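Local coordinates for protein MSM0273 (PDB 5L37) that forms the pentameric shell units of the RMM bacterial microcompartment, which probably close the vertices of its polyhedral shell, at the interface of chains A and B. Coordinates in Å, arbitrary orientation; residue numbers count along the deposited sequence, not the author numbering. Chains: chain A/B, MSM0273.

Contact 1: the interface of chains A and B. Residues chain A 10-16, 19, 24; chain B 42, 51, 74-78.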
loop_
_atom_site.group_PDB
_atom_site.type_symbol
_atom_site.label_atom_id
_atom_site.label_comp_id
_atom_site.label_asym_id
_atom_site.label_seq_id
_atom_site.Cartn_x
_atom_site.Cartn_y
_atom_site.Cartn_z
ATOM N N VAL A 10 -17.911 13.872 -3.145
ATOM C CA VAL A 10 -18.473 12.897 -4.027
ATOM C C VAL A 10 -19.800 12.399 -3.522
ATOM O O VAL A 10 -19.885 12.011 -2.371
ATOM C CB VAL A 10 -17.533 11.659 -4.149
ATOM C CG1 VAL A 10 -18.184 10.609 -5.046
ATOM C CG2 VAL A 10 -16.237 12.109 -4.733
ATOM N N TRP A 11 -20.810 12.394 -4.377
ATOM C CA TRP A 11 -22.061 11.717 -4.051
ATOM C C TRP A 11 -22.078 10.338 -4.697
ATOM O O TRP A 11 -21.839 10.221 -5.892
ATOM C CB TRP A 11 -23.266 12.487 -4.559
ATOM C CG TRP A 11 -23.568 13.707 -3.775
ATOM C CD1 TRP A 11 -22.904 14.151 -2.660
ATOM C CD2 TRP A 11 -24.663 14.604 -3.977
ATOM N NE1 TRP A 11 -23.499 15.314 -2.194
ATOM C CE2 TRP A 11 -24.584 15.599 -2.985
ATOM C CE3 TRP A 11 -25.697 14.653 -4.912
ATOM C CZ2 TRP A 11 -25.493 16.619 -2.905
ATOM C CZ3 TRP A 11 -26.579 15.679 -4.842
ATOM C CH2 TRP A 11 -26.489 16.642 -3.835
ATOM N N SER A 12 -22.338 9.319 -3.893
ATOM C CA SER A 12 -22.547 7.963 -4.397
ATOM C C SER A 12 -23.840 7.388 -3.854
ATOM O O SER A 12 -23.912 7.027 -2.660
ATOM C CB SER A 12 -21.379 7.094 -3.982
ATOM O OG SER A 12 -21.544 5.776 -4.492
ATOM N N THR A 13 -24.833 7.216 -4.716
ATOM C CA THR A 13 -26.083 6.614 -4.253
ATOM C C THR A 13 -26.095 5.103 -4.357
ATOM O O THR A 13 -26.708 4.447 -3.517
ATOM C CB THR A 13 -27.322 7.191 -4.976
ATOM O OG1 THR A 13 -27.119 7.105 -6.390
ATOM C CG2 THR A 13 -27.494 8.638 -4.624
ATOM N N ARG A 14 -25.383 4.521 -5.317
ATOM C CA ARG A 14 -25.414 3.080 -5.347
ATOM C C ARG A 14 -24.065 2.659 -4.826
ATOM O O ARG A 14 -23.045 2.930 -5.450
ATOM C CB ARG A 14 -25.662 2.551 -6.743
ATOM C CG ARG A 14 -25.721 1.077 -6.803
ATOM C CD ARG A 14 -26.412 0.671 -8.058
ATOM N NE ARG A 14 -25.515 0.555 -9.197
ATOM C CZ ARG A 14 -25.234 -0.603 -9.776
ATOM N NH1 ARG A 14 -25.781 -1.713 -9.291
ATOM N NH2 ARG A 14 -24.415 -0.653 -10.826
ATOM N N ARG A 15 -24.081 1.974 -3.685
ATOM C CA ARG A 15 -22.852 1.632 -2.972
ATOM C C ARG A 15 -22.906 0.183 -2.546
ATOM O O ARG A 15 -24.000 -0.405 -2.450
ATOM C CB ARG A 15 -22.662 2.444 -1.676
ATOM C CG ARG A 15 -22.698 3.919 -1.712
ATOM C CD ARG A 15 -22.771 4.461 -0.285
ATOM N NE ARG A 15 -22.684 5.921 -0.306
ATOM C CZ ARG A 15 -22.531 6.682 0.780
ATOM N NH1 ARG A 15 -22.456 6.133 1.988
ATOM N NH2 ARG A 15 -22.445 8.001 0.656
ATOM N N ILE A 16 -21.731 -0.420 -2.328
ATOM C CA ILE A 16 -21.728 -1.749 -1.682
ATOM C C ILE A 16 -22.052 -1.554 -0.195
ATOM O O ILE A 16 -21.916 -0.464 0.353
ATOM C CB ILE A 16 -20.391 -2.498 -1.854
ATOM C CG1 ILE A 16 -19.211 -1.769 -1.190
ATOM C CG2 ILE A 16 -20.157 -2.791 -3.389
ATOM C CD1 ILE A 16 -17.813 -2.507 -1.505
ATOM N N ILE A 19 -20.389 0.843 4.103
ATOM C CA ILE A 19 -19.808 2.176 4.224
ATOM C C ILE A 19 -20.401 2.795 5.498
ATOM O O ILE A 19 -21.635 2.773 5.672
ATOM C CB ILE A 19 -20.165 3.109 3.013
ATOM C CG1 ILE A 19 -19.755 2.495 1.686
ATOM C CG2 ILE A 19 -19.540 4.523 3.204
ATOM C CD1 ILE A 19 -18.296 2.200 1.644
ATOM N N PHE A 24 -17.845 11.276 1.753
ATOM C CA PHE A 24 -16.714 11.128 0.865
ATOM C C PHE A 24 -16.265 12.505 0.429
ATOM O O PHE A 24 -16.945 13.166 -0.357
ATOM C CB PHE A 24 -17.096 10.355 -0.376
ATOM C CG PHE A 24 -17.491 8.903 -0.127
ATOM C CD1 PHE A 24 -16.604 7.992 0.417
ATOM C CD2 PHE A 24 -18.711 8.441 -0.570
ATOM C CE1 PHE A 24 -16.947 6.641 0.579
ATOM C CE2 PHE A 24 -19.039 7.081 -0.426
ATOM C CZ PHE A 24 -18.189 6.207 0.155
ATOM N N LEU B 42 -21.033 -4.562 -8.372
ATOM C CA LEU B 42 -22.280 -3.786 -8.476
ATOM C C LEU B 42 -22.906 -3.917 -9.854
ATOM O O LEU B 42 -24.046 -3.509 -10.044
ATOM C CB LEU B 42 -22.026 -2.298 -8.148
ATOM C CG LEU B 42 -21.735 -2.000 -6.677
ATOM C CD1 LEU B 42 -21.234 -0.556 -6.457
ATOM C CD2 LEU B 42 -23.001 -2.177 -5.873
ATOM N N LEU B 51 -16.241 4.873 -7.718
ATOM C CA LEU B 51 -15.344 5.157 -6.611
ATOM C C LEU B 51 -14.624 3.869 -6.274
ATOM O O LEU B 51 -15.261 2.801 -6.163
ATOM C CB LEU B 51 -16.168 5.672 -5.433
ATOM C CG LEU B 51 -15.441 6.182 -4.215
ATOM C CD1 LEU B 51 -14.541 7.381 -4.580
ATOM C CD2 LEU B 51 -16.537 6.576 -3.209
ATOM N N ILE B 74 -16.398 0.514 -5.006
ATOM C CA ILE B 74 -17.277 0.515 -3.831
ATOM C C ILE B 74 -18.563 1.269 -4.051
ATOM O O ILE B 74 -19.520 1.158 -3.251
ATOM C CB ILE B 74 -16.552 1.072 -2.583
ATOM C CG1 ILE B 74 -16.228 2.574 -2.727
ATOM C CG2 ILE B 74 -15.300 0.217 -2.298
ATOM C CD1 ILE B 74 -15.636 3.186 -1.436
ATOM N N GLY B 75 -18.668 1.967 -5.172
ATOM C CA GLY B 75 -19.913 2.680 -5.426
ATOM C C GLY B 75 -19.853 3.343 -6.785
ATOM O O GLY B 75 -18.791 3.545 -7.370
ATOM N N SER B 76 -21.027 3.718 -7.257
ATOM C CA SER B 76 -21.183 4.480 -8.464
ATOM C C SER B 76 -21.286 5.944 -8.069
ATOM O O SER B 76 -21.881 6.273 -7.031
ATOM C CB SER B 76 -22.458 4.033 -9.188
ATOM O OG SER B 76 -22.604 4.776 -10.371
ATOM N N ILE B 77 -20.733 6.825 -8.890
ATOM C CA ILE B 77 -20.747 8.261 -8.607
ATOM C C ILE B 77 -21.853 8.930 -9.359
ATOM O O ILE B 77 -22.027 8.681 -10.538
ATOM C CB ILE B 77 -19.434 8.940 -8.987
ATOM C CG1 ILE B 77 -18.314 8.397 -8.115
ATOM C CG2 ILE B 77 -19.552 10.469 -8.858
ATOM C CD1 ILE B 77 -16.950 8.854 -8.500
ATOM N N ASP B 78 -22.649 9.731 -8.658
ATOM C CA ASP B 78 -23.733 10.491 -9.292
ATOM C C ASP B 78 -23.189 11.684 -10.064
ATOM O O ASP B 78 -22.532 12.544 -9.474
ATOM C CB ASP B 78 -24.711 10.970 -8.243
ATOM C CG ASP B 78 -25.112 9.874 -7.295
ATOM O OD1 ASP B 78 -24.906 8.678 -7.623
ATOM O OD2 ASP B 78 -25.597 10.224 -6.197
HETATM O O HOH W 1 -20.709 13.417 -7.064
#
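The ring of A:Phe24 carries the methyl CD2 of B:Leu51 over the centre of one face, 3.6 Å from the centroid, in a CH-pi contact between neighbouring subunits of this EutN/CcmL-family pentamer. The rim of the same ring, at CE2, lies against one face of the A:Arg15 guanidinium. That arginine stays within its own chain: extended from CG to NE, it gives its NE-H to A:Ser12 O, which may help hold the segment that pairs with chain B. The guanidinium of A:Arg14, less well ordered, has B:Leu42 CB toward the rim of one face; its chain bends at chi3 (87°) so that NH1 meets B:Leu42 O, in the carbonyl plane and on a lone pair, at 2.6 Å.

Between these groups, A:Arg14 and A:Arg15 pair antiparallel with the end of B strand 71-76. B:Ser76 N reaches A:Arg14 O at 2.8 Å, nearly along the C=O axis, and A:Ile16 N donates to B:Ile74 O from above the carbonyl plane. Farther along, B:Asp78 N gives a fairly straight bond to A:Trp11 O (2.9 Å, 166° at H), while a water joins A:Trp11 N to B:Asp78 O. The hydroxyl of A:Ser12, anti to its backbone N, donates to B:Ser76 O at 2.6 Å. The poorly ordered carboxylate of B:Asp78 accepts at OD1 both A:Thr13 N, on the syn lone pair, and A:Thr13 OG1, from above its plane. Beside the strand pairing, the side chains of A:Val10 and B:Ile77 meet nearly perpendicular, CG1 to CG1, and A:Ile16 splits its branches: CG2 packs on B:Leu42 CG at 3.7 Å, CD1 on B:Ile74 CG2.

Contact 2: the interface of chains A and B. Residues chain A 10, 35-37; chain B 1-3, 51.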
loop_
_atom_site.group_PDB
_atom_site.type_symbol
_atom_site.label_atom_id
_atom_site.label_comp_id
_atom_site.label_asym_id
_atom_site.label_seq_id
_atom_site.Cartn_x
_atom_site.Cartn_y
_atom_site.Cartn_z
ATOM N N VAL A 10 -17.911 13.872 -3.145
ATOM C CA VAL A 10 -18.473 12.897 -4.027
ATOM C C VAL A 10 -19.800 12.399 -3.522
ATOM O O VAL A 10 -19.885 12.011 -2.371
ATOM C CB VAL A 10 -17.533 11.659 -4.149
ATOM C CG1 VAL A 10 -18.184 10.609 -5.046
ATOM C CG2 VAL A 10 -16.237 12.109 -4.733
ATOM N N ARG A 35 -4.774 14.488 -6.039
ATOM C CA ARG A 35 -6.081 14.419 -5.398
ATOM C C ARG A 35 -6.537 13.022 -5.093
ATOM O O ARG A 35 -6.131 12.056 -5.736
ATOM C CB ARG A 35 -7.141 15.108 -6.229
ATOM C CG ARG A 35 -6.865 16.627 -6.275
ATOM C CD ARG A 35 -8.011 17.398 -6.881
ATOM N NE ARG A 35 -7.664 18.820 -6.875
ATOM C CZ ARG A 35 -8.530 19.820 -6.947
ATOM N NH1 ARG A 35 -9.834 19.571 -7.009
ATOM N NH2 ARG A 35 -8.078 21.073 -6.955
ATOM N N MET A 36 -7.380 12.918 -4.084
ATOM C CA MET A 36 -7.970 11.630 -3.743
ATOM C C MET A 36 -9.243 11.874 -2.984
ATOM O O MET A 36 -9.573 13.013 -2.595
ATOM C CB MET A 36 -7.006 10.786 -2.899
ATOM C CG MET A 36 -6.949 11.237 -1.445
ATOM S SD MET A 36 -5.715 10.275 -0.509
ATOM C CE MET A 36 -4.240 10.959 -1.162
ATOM N N ILE A 37 -9.961 10.791 -2.732
ATOM C CA ILE A 37 -11.185 10.875 -1.952
ATOM C C ILE A 37 -10.907 10.287 -0.566
ATOM O O ILE A 37 -10.430 9.158 -0.452
ATOM C CB ILE A 37 -12.330 10.098 -2.651
ATOM C CG1 ILE A 37 -12.558 10.603 -4.089
ATOM C CG2 ILE A 37 -13.615 10.153 -1.792
ATOM C CD1 ILE A 37 -12.751 12.096 -4.182
ATOM N N MET B 1 -9.363 6.732 -1.435
ATOM C CA MET B 1 -10.181 6.194 -2.545
ATOM C C MET B 1 -9.955 7.063 -3.777
ATOM O O MET B 1 -9.425 8.152 -3.674
ATOM C CB MET B 1 -11.687 6.145 -2.164
ATOM C CG MET B 1 -12.042 5.113 -1.081
ATOM S SD MET B 1 -11.742 5.777 0.600
ATOM C CE MET B 1 -13.101 6.931 0.831
ATOM N N LEU B 2 -10.322 6.542 -4.951
ATOM C CA LEU B 2 -10.138 7.300 -6.181
ATOM C C LEU B 2 -11.427 7.355 -6.985
ATOM O O LEU B 2 -12.186 6.364 -7.009
ATOM C CB LEU B 2 -9.014 6.686 -7.047
ATOM C CG LEU B 2 -7.605 6.805 -6.411
ATOM C CD1 LEU B 2 -6.621 5.971 -7.217
ATOM C CD2 LEU B 2 -7.149 8.251 -6.375
ATOM N N ARG B 3 -11.655 8.505 -7.626
ATOM C CA ARG B 3 -12.659 8.633 -8.700
ATOM C C ARG B 3 -12.070 8.109 -9.981
ATOM O O ARG B 3 -10.942 8.436 -10.306
ATOM C CB ARG B 3 -13.109 10.076 -8.944
ATOM C CG ARG B 3 -13.833 10.675 -7.762
ATOM C CD ARG B 3 -14.380 12.100 -8.066
ATOM N NE ARG B 3 -13.357 13.030 -8.521
ATOM C CZ ARG B 3 -13.271 13.501 -9.760
ATOM N NH1 ARG B 3 -14.175 13.146 -10.670
ATOM N NH2 ARG B 3 -12.294 14.350 -10.082
ATOM N N LEU B 51 -16.241 4.873 -7.718
ATOM C CA LEU B 51 -15.344 5.157 -6.611
ATOM C C LEU B 51 -14.624 3.869 -6.274
ATOM O O LEU B 51 -15.261 2.801 -6.163
ATOM C CB LEU B 51 -16.168 5.672 -5.433
ATOM C CG LEU B 51 -15.441 6.182 -4.215
ATOM C CD1 LEU B 51 -14.541 7.381 -4.580
ATOM C CD2 LEU B 51 -16.537 6.576 -3.209
#
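A:Ile37 is the tightly packed heart of this part of the subunit interface, where strand 35-40 of one protomer meets the amino terminus and first strand of the next. Its backbone is held from both directions by B:Met1. A:Ile37 N donates to B:Met1 O at 2.9 Å, nearly straight at the hydrogen (169°) but coming from above the carbonyl plane. In return the terminal amino group, B:Met1 N, meets A:Ile37 O within the carbonyl plane at 2.8 Å. If that amino group is charged, it would polarise the carbonyl it grips.

The side chain of A:Ile37 is equally engaged. CG1, anti to the carbonyl carbon (chi1 -56°), lies 3.8 Å from B:Leu51 CD1, the two side chains crossing obliquely. The same CG1 also meets the aliphatic stem of B:Arg3 at CG, 3.9 Å away and at about a right angle, and CD1 touches that stem too. B:Met1 bends at chi2 and chi3 (74°), which curls its thioether back so that the methyl CE comes within 3.7 Å of A:Ile37 O, beside the carbonyl that its own amino group holds.

Away from this centre the contact loosens. B:Leu2 CD2 comes no nearer to A:Arg35 O than 4.0 Å, and A:Met36 takes part mainly through CB, near B:Met1 O. B:Arg3, poorly ordered, rests CD against A:Val10 CG2 at 3.8 Å, crossing obliquely. Its guanidinium shares this side with that of A:Arg35, with A:Arg35 NH1 and B:Arg3 NH2 6.5 Å apart; the like charges would be expected to discourage closer approach. The site fastens the amino terminus of each subunit to the neighbouring strand, and so is likely to add to the cohesion of the pentamer.

The C-alpha centres of contact 1 and contact 2 lie about 10 Å apart, and both belong to one continuous subunit interface. A:Val10 and B:Leu51 join them by dividing their branches: A:Val10 turns CG1 to contact 1 and CG2 to contact 2, while B:Leu51 sends CD2 to the first and CD1 to the second. Chain B offers mainly its last modelled strand, 71-76, and the residues after it at contact 1, and its amino-terminal segment at contact 2. The two chains do not meet through equivalent surfaces, so each subunit presents a different face to each neighbour, as a closed ring of five requires.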